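Local atomic coordinates of holo-[acyl-carrier-protein] synthase (Thermotoga maritima, PDB entry 5XUM), a protein that belongs to the 4'-phosphopantetheinyl transferase superfamily, as an AcpS-type holo-[acyl-carrier-protein] synthase that is modelled here as an assembly of three chains. Residues 108-112 with 139-143; 12-17 with 38-43; 122-127 with 151-157; 78-82 with 164-168; 52-56 with 85-89. All blocks are in the same frame, centred on the assembly; numbering follows the deposited sequence. Where two conformers were deposited one is given.

Contact 1: 108-112 with 139-143; sequences EKRKG and IETSL
Glu140 OE1 takes the backbone N-H of Gly112 in a short, nearly straight bond of 2.7 Å. The donor comes on the anti side of the carboxylate. Lys109 NZ also reaches Glu140 OE1, at 3.3 Å, in a weak hydrogen bond within a salt bridge. One carboxylate oxygen thus holds both a charged group and a backbone amide. Lys109 NZ also donates to Thr141 O, 3.1 Å away, and weakly to Arg110 O, so the ammonium bridges the two segments. Lys109 and Glu140 approach from opposite directions, and each chain bends at chi2, near 60°, to bring its end round. Beside these bonds, the CA-H of Gly112 points at Ile139 O, with 3.4 Å between CA and O. Gly112 has a positive phi, which suits glycine. Residues 109-112 lie in the loop that leads from strand 100-108 to strand 114-117. The contact therefore fastens this connection to the end of strand 137-140 in the antiparallel C-terminal sheet. Further out, residues 141-143 make an ST turn, in which Thr141 OG1 accepts from Leu143 N at 3.0 Å. Within 108-112, Arg110 NE bonds Glu108 OE1 at 3.0 Å in a salt bridge. Both of these side chains turn to the second subunit, where Arg110 NH2 donates to Ile2 O and Glu108 OE2 meets Ile2 N.

Contact 2: 12-17 with 38-43; sequences VERVPE and RREFIA
This is a loop-on-helix contact near one end of the molecule. Residues 12-17, which follow strand 2-11, lie against the first turns of helix 38-56. The core of the contact is apolar. Val12 CG2 touches Ala43 CB at 3.9 Å, and Val15 CG2 meets the same methyl from the loop at 4.1 Å. Val15 CG1 lies 3.9 Å from Ile42 CG2. Polar groups frame this core. Arg39 extends from CG to NE with CG anti to N (chi1 -151°), which carries its guanidinium over the loop. There NE donates to Val15 O at 3.1 Å, with the oxygen tilted from the guanidinium plane. Glu13 O sits over one face of the same group, but its angle is too poor for a hydrogen bond. Glu17 stretches to Arg38, where OE1 and NE form a salt bridge at 3.0 Å. The oxygen lies in the guanidinium plane, while NE stands above the carboxylate plane. Arg38 also makes a cation-pi contact with Phe32 of helix 26-34. Ile42 packs on Phe32 too, and on Ala20 and Ile23 of helix 20-23, while Val15 and Ala43 both rest on Leu10 of strand 2-11.

Contact 3: 122-127 with 151-157; sequences FLRKRF and LLESSGC
Phe122 and Cys157 make the nearest backbone approach, with CA atoms 8.9 Å apart, so helix 120-126 meets the last turn of helix 145-154 and the turn after it through side chains alone. The Phe122 ring is the main surface. With CG anti to the backbone N (chi1 175°), it reaches across toward the turn. Ser155 lies over one face, its OG 3.6 Å from Phe122 CE1. Arg126 NH2 lies over the opposite face, and the guanidinium is centred above CE1. Arg126 NH2 is held there by its bond to Phe122 O at 2.9 Å, which is in the carbonyl plane and on a lone pair. Cys157 SG comes in obliquely, 3.5 Å from Phe122 CD2 and 40° off the ring normal, as a sulfur-aromatic contact. Leu152 CD2 stands at the edge of the Phe122 ring. It also meets Leu123 CD2 at 4.1 Å, where the two leucine side chains cross at about a right angle. Farther along, Leu151 CD2 reaches the edge of the Phe127 ring at CZ, 4.2 Å away. Leu123 and Leu152 both pack on Val116 of strand 114-117, so the two helices share the cover of the antiparallel C-terminal sheet. No hydrogen bond joins the two segments. The two segments are held together by dispersion and by the sulfur at the ring, and the arginine over the other face probably adds some electrostatic attraction to the Phe122 pi cloud.

Contact 4: 78-82 with 164-168; sequences VLCVH and NILIG
Cys80 and Leu166 form a parallel beta bridge, followed by Val81 with Ile167. The pair adds the short strand 166-167, next to the C-terminus, to strand 76-81, which is antiparallel to strand 68-73 on its other side. The result is a mixed sheet. Three backbone bonds tie the two strands. Leu166 N donates to Leu79 O at 3.0 Å. Leu166 O then accepts from Val81 N at 2.9 Å, so Leu166 uses both its N-H and its C=O on the neighbouring strand. Last, Gly168 N donates to Val81 O at 2.9 Å. Gly168 is poorly ordered, so this last bond is less certain. Leu166 O has a further partner in the CA-H of Cys80. The backbones of Val78 and Cys80 are bonded to Leu71 and Glu69 of strand 68-73, and that of His82 to Asp67 just before it. Strand 76-81 is therefore held on both sides. Polar side-chain ends find partners beyond the two segments: His82 NE2 bonds Glu69 OE1, and Asn164 OD1 accepts from Ala91 N. Apolar contacts fill both faces of the sheet. On the face of Cys80 and Leu166, Cys80 CB meets Leu166 CB. On that of Val81 and Ile167, Val81 CG2 lies 3.8 Å from Ile165 CG2. Leu79 and Ile165 run side by side, pointing the same way, and Leu79 CD2 lies 3.9 Å from Ile165 CD1.

Contact 5: 52-56 with 85-89; sequences FFKAL and FGFFN
Phe85 faces three side chains of helix 38-56, and its ring can be followed outward from CB. Phe85 CB lies against both methyls of Leu56, 3.8 Å from CD2 and 3.9 Å from CD1. CG lies against the rim of the Phe52 ring, at CZ and CE2. On one flank, Phe85 CD1 touches Leu56 CD1 at 3.8 Å. On the other, Phe85 CD2 meets Phe52 CZ, also at 3.8 Å. Farther out, CE1 approaches Phe53 CE1 and CE2 approaches Phe52 CE2. Phe52 points its edge at the Phe85 face in a T-shaped stack, with centroids 5.2 Å apart and planes at 85°. Phe53 also turns its edge to Phe85, but offset, with planes at 79°. Phe88 completes the contact. Its CG sits between the backbone N and the carbonyl carbon (chi1 59°), and the ring reaches back to the helix. There Phe88 CZ meets Phe52 CE1 at 3.8 Å, and its CE1 meets Leu56 CD2. Phe52 and Phe88 both pack on Leu79 and Leu107, from two different strands, and Phe85 has a further edge-to-face partner in His63. Phe52, Phe53 and Phe85 make an aromatic cluster, part of a hydrophobic core in which the end of a helix packs on the loop between strands 76-81 and 90-97.

Along the chain, contact 2 closes first, and contact 5 next uses the far end of the same helix 38-56, with centres about 25 Å apart. Contact 4 spans a longer course, from strand 76-81 to the C-terminus, and encloses contacts 1 and 3. Contacts 1 and 3 alternate along the chain and touch through Phe127, beside the C-terminal antiparallel sheet. Asn89 joins three sites: it lies in contact 5, bonds Glu108 and Arg110 of contact 1, and accepts from Asn164 of contact 4. Contacts 2 and 3 lie on opposite sides of the chain's centre, their centres about 44 Å apart. Contact 4 joins strand 166-167 to the earlier chain, and contact 5 packs beside it, partly on Leu79.

Contact 1: 108-112 with 139-143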
# COMPACT_ATOMS: atom_id res chain seq x y z
N GLU A 108 -5.67 -6.13 2.93
CA GLU A 108 -6.62 -5.85 1.86
C GLU A 108 -7.83 -6.77 1.97
O GLU A 108 -7.70 -7.96 2.30
CB GLU A 108 -5.94 -6.03 0.50
CG GLU A 108 -6.82 -5.78 -0.72
CD GLU A 108 -6.15 -6.14 -2.04
OE1 GLU A 108 -5.42 -7.16 -2.10
OE2 GLU A 108 -6.36 -5.40 -3.03
N LYS A 109 -9.01 -6.22 1.70
CA LYS A 109 -10.22 -7.02 1.52
C LYS A 109 -10.61 -6.99 0.05
O LYS A 109 -11.02 -5.95 -0.48
CB LYS A 109 -11.36 -6.53 2.42
CG LYS A 109 -12.74 -7.11 2.12
CD LYS A 109 -12.79 -8.62 2.24
CE LYS A 109 -14.15 -9.17 1.84
NZ LYS A 109 -14.07 -10.62 1.52
N ARG A 110 -10.45 -8.13 -0.61
CA ARG A 110 -10.89 -8.29 -1.99
C ARG A 110 -12.26 -8.95 -2.01
O ARG A 110 -12.55 -9.82 -1.19
CB ARG A 110 -9.93 -9.16 -2.79
CG ARG A 110 -8.59 -8.52 -3.12
CD ARG A 110 -7.88 -9.37 -4.15
NE ARG A 110 -6.44 -9.10 -4.22
CZ ARG A 110 -5.58 -9.86 -4.89
NH1 ARG A 110 -6.00 -10.93 -5.55
NH2 ARG A 110 -4.29 -9.54 -4.90
N LYS A 111 -13.10 -8.52 -2.95
CA LYS A 111 -14.35 -9.20 -3.25
C LYS A 111 -14.02 -10.63 -3.68
O LYS A 111 -13.19 -10.83 -4.57
CB LYS A 111 -15.11 -8.46 -4.35
CG LYS A 111 -16.38 -9.14 -4.85
CD LYS A 111 -16.93 -8.41 -6.08
CE LYS A 111 -18.03 -9.21 -6.77
NZ LYS A 111 -19.31 -9.23 -6.02
N GLY A 112 -14.65 -11.61 -3.03
CA GLY A 112 -14.43 -13.02 -3.35
C GLY A 112 -13.08 -13.54 -2.91
O GLY A 112 -12.59 -13.18 -1.83
N ILE A 139 -16.66 -17.95 -3.14
CA ILE A 139 -17.73 -17.22 -2.45
C ILE A 139 -17.26 -15.84 -1.99
O ILE A 139 -16.06 -15.60 -1.83
CB ILE A 139 -18.29 -18.01 -1.24
CG1 ILE A 139 -17.19 -18.26 -0.18
CG2 ILE A 139 -18.93 -19.32 -1.69
CD1 ILE A 139 -17.72 -18.60 1.20
N GLU A 140 -18.22 -14.94 -1.80
CA GLU A 140 -17.96 -13.68 -1.11
C GLU A 140 -18.53 -13.77 0.29
O GLU A 140 -19.70 -14.10 0.48
CB GLU A 140 -18.54 -12.49 -1.88
CG GLU A 140 -18.66 -11.18 -1.08
CD GLU A 140 -17.33 -10.67 -0.52
OE1 GLU A 140 -16.25 -11.15 -0.91
OE2 GLU A 140 -17.38 -9.76 0.34
N THR A 141 -17.68 -13.51 1.28
CA THR A 141 -18.11 -13.45 2.68
C THR A 141 -17.22 -12.51 3.49
O THR A 141 -16.03 -12.33 3.18
CB THR A 141 -18.16 -14.85 3.35
OG1 THR A 141 -18.55 -14.72 4.72
CG2 THR A 141 -16.81 -15.57 3.28
N SER A 142 -17.81 -11.89 4.51
CA SER A 142 -17.08 -11.04 5.44
C SER A 142 -16.79 -11.77 6.75
O SER A 142 -16.35 -11.16 7.72
CB SER A 142 -17.86 -9.75 5.71
OG SER A 142 -18.01 -8.99 4.53
N LEU A 143 -17.04 -13.08 6.76
CA LEU A 143 -16.74 -13.90 7.93
C LEU A 143 -15.23 -14.12 8.06
O LEU A 143 -14.57 -14.46 7.08
CB LEU A 143 -17.47 -15.24 7.88
CG LEU A 143 -19.00 -15.25 8.04
CD1 LEU A 143 -19.55 -16.65 7.81
CD2 LEU A 143 -19.42 -14.72 9.41

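Contact 2: 12-17 with 38-43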
# COMPACT_ATOMS: atom_id res chain seq x y z
N VAL A 12 18.87 -4.34 14.08
CA VAL A 12 19.06 -5.79 14.23
C VAL A 12 19.95 -6.13 15.43
O VAL A 12 19.59 -6.99 16.24
CB VAL A 12 19.64 -6.42 12.94
CG1 VAL A 12 20.08 -7.87 13.18
CG2 VAL A 12 18.63 -6.36 11.80
N GLU A 13 21.08 -5.43 15.55
CA GLU A 13 22.08 -5.70 16.60
C GLU A 13 21.52 -5.60 18.02
O GLU A 13 22.00 -6.30 18.92
CB GLU A 13 23.28 -4.76 16.44
CG GLU A 13 24.56 -5.27 17.10
CD GLU A 13 25.66 -4.23 17.13
OE1 GLU A 13 26.77 -4.53 16.63
OE2 GLU A 13 25.43 -3.12 17.65
N ARG A 14 20.53 -4.74 18.23
CA ARG A 14 19.95 -4.55 19.56
C ARG A 14 18.76 -5.47 19.87
O ARG A 14 18.14 -5.35 20.93
CB ARG A 14 19.61 -3.07 19.80
CG ARG A 14 20.83 -2.21 20.07
CD ARG A 14 20.47 -0.85 20.66
NE ARG A 14 20.07 0.11 19.64
CZ ARG A 14 18.81 0.45 19.37
NH1 ARG A 14 18.55 1.34 18.42
NH2 ARG A 14 17.80 -0.08 20.05
N VAL A 15 18.47 -6.40 18.96
CA VAL A 15 17.45 -7.43 19.18
C VAL A 15 18.12 -8.70 19.72
O VAL A 15 18.97 -9.29 19.04
CB VAL A 15 16.66 -7.76 17.89
CG1 VAL A 15 15.64 -8.87 18.15
CG2 VAL A 15 15.96 -6.51 17.36
N PRO A 16 17.75 -9.12 20.94
CA PRO A 16 18.33 -10.34 21.53
C PRO A 16 17.78 -11.61 20.89
O PRO A 16 16.59 -11.68 20.58
CB PRO A 16 17.91 -10.27 23.00
CG PRO A 16 17.41 -8.88 23.22
CD PRO A 16 16.86 -8.44 21.89
N GLU A 17 18.65 -12.59 20.70
CA GLU A 17 18.29 -13.89 20.14
C GLU A 17 17.37 -14.67 21.09
O GLU A 17 16.61 -15.54 20.66
CB GLU A 17 19.55 -14.70 19.82
CG GLU A 17 19.37 -15.80 18.79
CD GLU A 17 20.68 -16.49 18.43
OE1 GLU A 17 20.69 -17.74 18.33
OE2 GLU A 17 21.70 -15.79 18.23
N ARG A 38 20.77 -16.02 12.43
CA ARG A 38 19.73 -16.20 13.44
C ARG A 38 19.20 -14.87 13.99
O ARG A 38 17.99 -14.72 14.16
CB ARG A 38 20.23 -17.08 14.59
CG ARG A 38 20.57 -18.50 14.17
CD ARG A 38 21.22 -19.30 15.28
NE ARG A 38 20.24 -19.84 16.23
CZ ARG A 38 19.54 -20.95 16.05
NH1 ARG A 38 18.68 -21.35 16.97
NH2 ARG A 38 19.69 -21.67 14.94
N ARG A 39 20.10 -13.93 14.25
CA ARG A 39 19.73 -12.63 14.81
C ARG A 39 18.88 -11.81 13.84
O ARG A 39 17.95 -11.12 14.25
CB ARG A 39 20.98 -11.85 15.23
CG ARG A 39 20.74 -10.90 16.39
CD ARG A 39 22.05 -10.39 16.96
NE ARG A 39 21.90 -9.90 18.33
CZ ARG A 39 22.85 -9.31 19.03
NH1 ARG A 39 24.05 -9.11 18.50
NH2 ARG A 39 22.61 -8.89 20.27
N GLU A 40 19.22 -11.90 12.56
CA GLU A 40 18.45 -11.25 11.50
C GLU A 40 17.03 -11.80 11.40
O GLU A 40 16.08 -11.04 11.23
CB GLU A 40 19.14 -11.41 10.15
CG GLU A 40 20.25 -10.42 9.89
CD GLU A 40 20.39 -10.12 8.41
OE1 GLU A 40 20.29 -11.06 7.59
OE2 GLU A 40 20.61 -8.94 8.06
N PHE A 41 16.91 -13.13 11.50
CA PHE A 41 15.62 -13.80 11.39
C PHE A 41 14.67 -13.33 12.48
O PHE A 41 13.51 -13.01 12.20
CB PHE A 41 15.78 -15.32 11.43
CG PHE A 41 14.49 -16.07 11.23
CD1 PHE A 41 13.99 -16.30 9.95
CD2 PHE A 41 13.76 -16.54 12.32
CE1 PHE A 41 12.80 -16.98 9.76
CE2 PHE A 41 12.57 -17.22 12.14
CZ PHE A 41 12.09 -17.44 10.86
N ILE A 42 15.16 -13.29 13.71
CA ILE A 42 14.38 -12.87 14.87
C ILE A 42 13.97 -11.41 14.75
O ILE A 42 12.81 -11.06 14.98
CB ILE A 42 15.15 -13.09 16.20
CG1 ILE A 42 15.48 -14.57 16.40
CG2 ILE A 42 14.38 -12.53 17.39
CD1 ILE A 42 14.30 -15.51 16.24
N ALA A 43 14.92 -10.56 14.38
CA ALA A 43 14.67 -9.14 14.17
C ALA A 43 13.60 -8.93 13.10
O ALA A 43 12.68 -8.13 13.28
CB ALA A 43 15.97 -8.43 13.79

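Contact 3: 122-127 with 151-157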
# COMPACT_ATOMS: atom_id res chain seq x y z
N PHE A 122 -26.27 -25.84 -0.20
CA PHE A 122 -25.88 -25.41 1.14
C PHE A 122 -25.23 -24.03 1.12
O PHE A 122 -25.52 -23.18 1.97
CB PHE A 122 -24.92 -26.44 1.76
CG PHE A 122 -24.36 -26.03 3.11
CD1 PHE A 122 -24.99 -26.42 4.29
CD2 PHE A 122 -23.20 -25.27 3.19
CE1 PHE A 122 -24.47 -26.05 5.52
CE2 PHE A 122 -22.67 -24.90 4.42
CZ PHE A 122 -23.31 -25.29 5.59
N LEU A 123 -24.34 -23.81 0.15
CA LEU A 123 -23.56 -22.58 0.06
C LEU A 123 -24.39 -21.39 -0.44
O LEU A 123 -24.22 -20.28 0.07
CB LEU A 123 -22.32 -22.77 -0.82
CG LEU A 123 -21.28 -23.81 -0.37
CD1 LEU A 123 -20.24 -24.02 -1.47
CD2 LEU A 123 -20.61 -23.43 0.94
N ARG A 124 -25.27 -21.63 -1.41
CA ARG A 124 -26.09 -20.57 -2.00
C ARG A 124 -27.14 -20.00 -1.05
O ARG A 124 -27.57 -18.86 -1.21
CB ARG A 124 -26.76 -21.05 -3.30
CG ARG A 124 -25.78 -21.23 -4.45
CD ARG A 124 -26.50 -21.36 -5.79
NE ARG A 124 -25.59 -21.81 -6.84
CZ ARG A 124 -24.83 -21.01 -7.58
NH1 ARG A 124 -24.04 -21.52 -8.51
NH2 ARG A 124 -24.85 -19.69 -7.40
N LYS A 125 -27.55 -20.80 -0.06
CA LYS A 125 -28.46 -20.35 0.99
C LYS A 125 -27.79 -19.34 1.91
O LYS A 125 -28.44 -18.42 2.42
CB LYS A 125 -28.93 -21.54 1.84
CG LYS A 125 -29.88 -22.50 1.16
CD LYS A 125 -30.11 -23.72 2.04
CE LYS A 125 -30.68 -24.88 1.25
NZ LYS A 125 -30.87 -26.08 2.11
N ARG A 126 -26.48 -19.51 2.10
CA ARG A 126 -25.74 -18.74 3.09
C ARG A 126 -24.85 -17.65 2.48
O ARG A 126 -24.71 -16.57 3.06
CB ARG A 126 -24.90 -19.68 3.97
CG ARG A 126 -25.74 -20.59 4.85
CD ARG A 126 -24.97 -21.84 5.27
NE ARG A 126 -25.76 -22.69 6.16
CZ ARG A 126 -26.68 -23.57 5.76
NH1 ARG A 126 -27.33 -24.29 6.66
NH2 ARG A 126 -26.94 -23.74 4.47
N PHE A 127 -24.27 -17.93 1.32
CA PHE A 127 -23.30 -17.03 0.70
C PHE A 127 -23.63 -16.66 -0.73
O PHE A 127 -24.35 -17.38 -1.43
CB PHE A 127 -21.89 -17.65 0.73
CG PHE A 127 -21.47 -18.13 2.09
CD1 PHE A 127 -21.17 -17.22 3.10
CD2 PHE A 127 -21.36 -19.49 2.35
CE1 PHE A 127 -20.78 -17.67 4.35
CE2 PHE A 127 -20.96 -19.94 3.60
CZ PHE A 127 -20.67 -19.03 4.60
N LEU A 151 -17.88 -23.00 10.84
CA LEU A 151 -19.22 -23.10 10.27
C LEU A 151 -19.29 -24.18 9.19
O LEU A 151 -20.27 -24.92 9.11
CB LEU A 151 -19.66 -21.73 9.71
CG LEU A 151 -21.07 -21.54 9.13
CD1 LEU A 151 -21.56 -20.13 9.40
CD2 LEU A 151 -21.12 -21.85 7.64
N LEU A 152 -18.25 -24.26 8.36
CA LEU A 152 -18.23 -25.19 7.23
C LEU A 152 -17.96 -26.63 7.65
O LEU A 152 -18.57 -27.56 7.12
CB LEU A 152 -17.20 -24.74 6.18
CG LEU A 152 -17.42 -23.40 5.48
CD1 LEU A 152 -16.13 -22.97 4.79
CD2 LEU A 152 -18.58 -23.44 4.49
N GLU A 153 -17.04 -26.82 8.60
CA GLU A 153 -16.66 -28.15 9.08
C GLU A 153 -17.77 -28.83 9.89
O GLU A 153 -17.76 -30.05 10.06
CB GLU A 153 -15.36 -28.08 9.90
CG GLU A 153 -14.11 -27.88 9.06
CD GLU A 153 -12.84 -27.75 9.89
OE1 GLU A 153 -12.93 -27.40 11.09
OE2 GLU A 153 -11.75 -27.99 9.34
N SER A 154 -18.72 -28.03 10.37
CA SER A 154 -19.92 -28.54 11.05
C SER A 154 -20.79 -29.32 10.07
O SER A 154 -21.43 -30.31 10.45
CB SER A 154 -20.72 -27.39 11.66
OG SER A 154 -19.98 -26.73 12.66
N SER A 155 -20.82 -28.87 8.82
CA SER A 155 -21.48 -29.57 7.73
C SER A 155 -20.45 -30.42 6.97
O SER A 155 -19.36 -30.68 7.49
CB SER A 155 -22.15 -28.57 6.79
OG SER A 155 -22.73 -29.21 5.67
N GLY A 156 -20.80 -30.83 5.76
CA GLY A 156 -19.87 -31.56 4.89
C GLY A 156 -19.11 -30.63 3.97
O GLY A 156 -18.91 -30.94 2.80
N CYS A 157 -18.68 -29.49 4.51
CA CYS A 157 -17.98 -28.46 3.74
C CYS A 157 -16.57 -28.20 4.26
O CYS A 157 -16.26 -28.47 5.42
CB CYS A 157 -18.78 -27.16 3.72
SG CYS A 157 -20.28 -27.22 2.72

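Contact 4: 78-82 with 164-168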
# COMPACT_ATOMS: atom_id res chain seq x y z
N VAL A 78 5.14 -15.12 4.30
CA VAL A 78 3.69 -15.33 4.13
C VAL A 78 3.01 -15.34 5.50
O VAL A 78 3.47 -16.00 6.43
CB VAL A 78 3.37 -16.63 3.36
CG1 VAL A 78 1.87 -16.76 3.10
CG2 VAL A 78 4.13 -16.69 2.04
N LEU A 79 1.90 -14.60 5.61
CA LEU A 79 1.15 -14.51 6.86
C LEU A 79 0.40 -15.81 7.17
O LEU A 79 -0.29 -16.36 6.31
CB LEU A 79 0.17 -13.33 6.82
CG LEU A 79 -0.70 -13.12 8.07
CD1 LEU A 79 0.09 -12.39 9.14
CD2 LEU A 79 -1.98 -12.36 7.75
N CYS A 80 0.55 -16.27 8.41
CA CYS A 80 -0.22 -17.39 8.94
C CYS A 80 -0.88 -16.96 10.24
O CYS A 80 -0.19 -16.60 11.20
CB CYS A 80 0.66 -18.63 9.15
SG CYS A 80 -0.22 -20.06 9.83
N VAL A 81 -2.21 -16.99 10.26
CA VAL A 81 -2.97 -16.59 11.45
C VAL A 81 -3.44 -17.80 12.24
O VAL A 81 -3.80 -18.83 11.67
CB VAL A 81 -4.15 -15.65 11.09
CG1 VAL A 81 -3.64 -14.34 10.49
CG2 VAL A 81 -5.14 -16.32 10.14
N HIS A 82 -3.42 -17.68 13.57
CA HIS A 82 -3.91 -18.73 14.47
C HIS A 82 -5.08 -18.22 15.26
O HIS A 82 -5.55 -18.88 16.19
CB HIS A 82 -2.80 -19.21 15.39
CG HIS A 82 -1.66 -19.89 14.68
ND1 HIS A 82 -1.68 -21.21 14.39
CD2 HIS A 82 -0.46 -19.40 14.19
CE1 HIS A 82 -0.55 -21.54 13.75
NE2 HIS A 82 0.20 -20.43 13.63
N ASN A 164 -4.87 -14.98 0.32
CA ASN A 164 -3.48 -15.45 0.40
C ASN A 164 -3.02 -15.70 1.85
O ASN A 164 -1.83 -15.84 2.12
CB ASN A 164 -2.52 -14.49 -0.33
CG ASN A 164 -2.23 -13.22 0.45
OD1 ASN A 164 -2.91 -12.90 1.43
ND2 ASN A 164 -1.20 -12.49 0.03
N ILE A 165 -3.99 -15.76 2.76
CA ILE A 165 -3.75 -16.00 4.18
C ILE A 165 -3.64 -17.49 4.45
O ILE A 165 -4.43 -18.28 3.92
CB ILE A 165 -4.90 -15.44 5.06
CG1 ILE A 165 -5.37 -14.06 4.58
CG2 ILE A 165 -4.50 -15.41 6.53
CD1 ILE A 165 -4.37 -12.94 4.75
N LEU A 166 -2.67 -17.89 5.27
CA LEU A 166 -2.59 -19.26 5.76
C LEU A 166 -3.28 -19.36 7.12
O LEU A 166 -3.14 -18.48 7.96
CB LEU A 166 -1.14 -19.74 5.87
CG LEU A 166 -0.26 -19.76 4.61
CD1 LEU A 166 1.17 -20.10 4.98
CD2 LEU A 166 -0.79 -20.72 3.56
N ILE A 167 -4.04 -20.43 7.31
CA ILE A 167 -4.84 -20.62 8.53
C ILE A 167 -4.35 -21.81 9.34
O ILE A 167 -4.31 -22.94 8.84
CB ILE A 167 -6.34 -20.79 8.18
CG1 ILE A 167 -6.86 -19.54 7.46
CG2 ILE A 167 -7.17 -21.06 9.42
CD1 ILE A 167 -7.86 -19.84 6.38
N GLY A 168 -3.97 -21.55 10.59
CA GLY A 168 -3.52 -22.60 11.50
C GLY A 168 -2.14 -23.13 11.16
O GLY A 168 -1.86 -24.32 11.34

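Contact 5: 52-56 with 85-89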
# COMPACT_ATOMS: atom_id res chain seq x y z
N PHE A 52 2.30 -5.88 11.44
CA PHE A 52 0.97 -6.50 11.33
C PHE A 52 -0.03 -5.90 12.32
O PHE A 52 -1.13 -5.50 11.93
CB PHE A 52 1.04 -8.03 11.50
CG PHE A 52 -0.31 -8.70 11.53
CD1 PHE A 52 -1.05 -8.86 10.36
CD2 PHE A 52 -0.84 -9.17 12.73
CE1 PHE A 52 -2.30 -9.47 10.39
CE2 PHE A 52 -2.09 -9.79 12.76
CZ PHE A 52 -2.82 -9.94 11.59
N PHE A 53 0.36 -5.81 13.59
CA PHE A 53 -0.53 -5.25 14.61
C PHE A 53 -0.80 -3.76 14.43
O PHE A 53 -1.87 -3.28 14.80
CB PHE A 53 -0.03 -5.58 16.02
CG PHE A 53 -0.20 -7.03 16.39
CD1 PHE A 53 -1.47 -7.57 16.58
CD2 PHE A 53 0.90 -7.85 16.55
CE1 PHE A 53 -1.63 -8.91 16.91
CE2 PHE A 53 0.75 -9.19 16.88
CZ PHE A 53 -0.52 -9.72 17.06
N LYS A 54 0.16 -3.04 13.86
CA LYS A 54 -0.04 -1.64 13.46
C LYS A 54 -1.10 -1.52 12.36
O LYS A 54 -1.92 -0.60 12.38
CB LYS A 54 1.27 -0.99 12.99
CG LYS A 54 2.24 -0.61 14.10
CD LYS A 54 3.30 0.34 13.56
CE LYS A 54 4.29 0.76 14.63
NZ LYS A 54 5.40 -0.23 14.76
N ALA A 55 -1.07 -2.45 11.41
CA ALA A 55 -2.04 -2.50 10.31
C ALA A 55 -3.47 -2.78 10.78
O ALA A 55 -4.43 -2.32 10.16
CB ALA A 55 -1.60 -3.52 9.27
N LEU A 56 -3.61 -3.53 11.88
CA LEU A 56 -4.92 -3.81 12.48
C LEU A 56 -5.57 -2.58 13.10
O LEU A 56 -6.79 -2.41 13.03
CB LEU A 56 -4.82 -4.93 13.53
CG LEU A 56 -4.54 -6.36 13.07
CD1 LEU A 56 -4.46 -7.29 14.27
CD2 LEU A 56 -5.58 -6.86 12.07
N PHE A 85 -8.40 -11.99 13.39
CA PHE A 85 -7.99 -10.60 13.60
C PHE A 85 -8.87 -9.61 12.83
O PHE A 85 -8.88 -8.42 13.14
CB PHE A 85 -6.52 -10.41 13.21
CG PHE A 85 -5.56 -11.23 14.02
CD1 PHE A 85 -5.20 -10.85 15.31
CD2 PHE A 85 -5.00 -12.39 13.49
CE1 PHE A 85 -4.31 -11.62 16.05
CE2 PHE A 85 -4.11 -13.16 14.22
CZ PHE A 85 -3.77 -12.77 15.51
N GLY A 86 -9.60 -10.12 11.84
CA GLY A 86 -10.47 -9.29 11.00
C GLY A 86 -10.97 -10.07 9.79
O GLY A 86 -10.77 -11.28 9.70
N PHE A 87 -11.62 -9.37 8.86
CA PHE A 87 -12.14 -10.02 7.66
C PHE A 87 -11.33 -9.73 6.39
O PHE A 87 -11.79 -10.02 5.28
CB PHE A 87 -13.64 -9.75 7.46
CG PHE A 87 -13.97 -8.31 7.15
CD1 PHE A 87 -14.25 -7.92 5.84
CD2 PHE A 87 -14.04 -7.36 8.16
CE1 PHE A 87 -14.56 -6.60 5.54
CE2 PHE A 87 -14.35 -6.04 7.87
CZ PHE A 87 -14.61 -5.66 6.56
N PHE A 88 -10.14 -9.17 6.55
CA PHE A 88 -9.22 -9.02 5.43
C PHE A 88 -8.89 -10.42 4.91
O PHE A 88 -8.73 -11.36 5.69
CB PHE A 88 -7.94 -8.26 5.84
CG PHE A 88 -7.17 -8.91 6.96
CD1 PHE A 88 -7.43 -8.59 8.28
CD2 PHE A 88 -6.17 -9.85 6.69
CE1 PHE A 88 -6.73 -9.19 9.32
CE2 PHE A 88 -5.47 -10.45 7.72
CZ PHE A 88 -5.74 -10.12 9.04
N ASN A 89 -8.82 -10.58 3.59
CA ASN A 89 -8.44 -11.87 3.02
C ASN A 89 -7.09 -11.86 2.33
O ASN A 89 -6.59 -12.90 1.88
CB ASN A 89 -9.55 -12.47 2.14
CG ASN A 89 -9.98 -11.54 1.01
OD1 ASN A 89 -9.63 -10.36 0.97
ND2 ASN A 89 -10.75 -12.09 0.07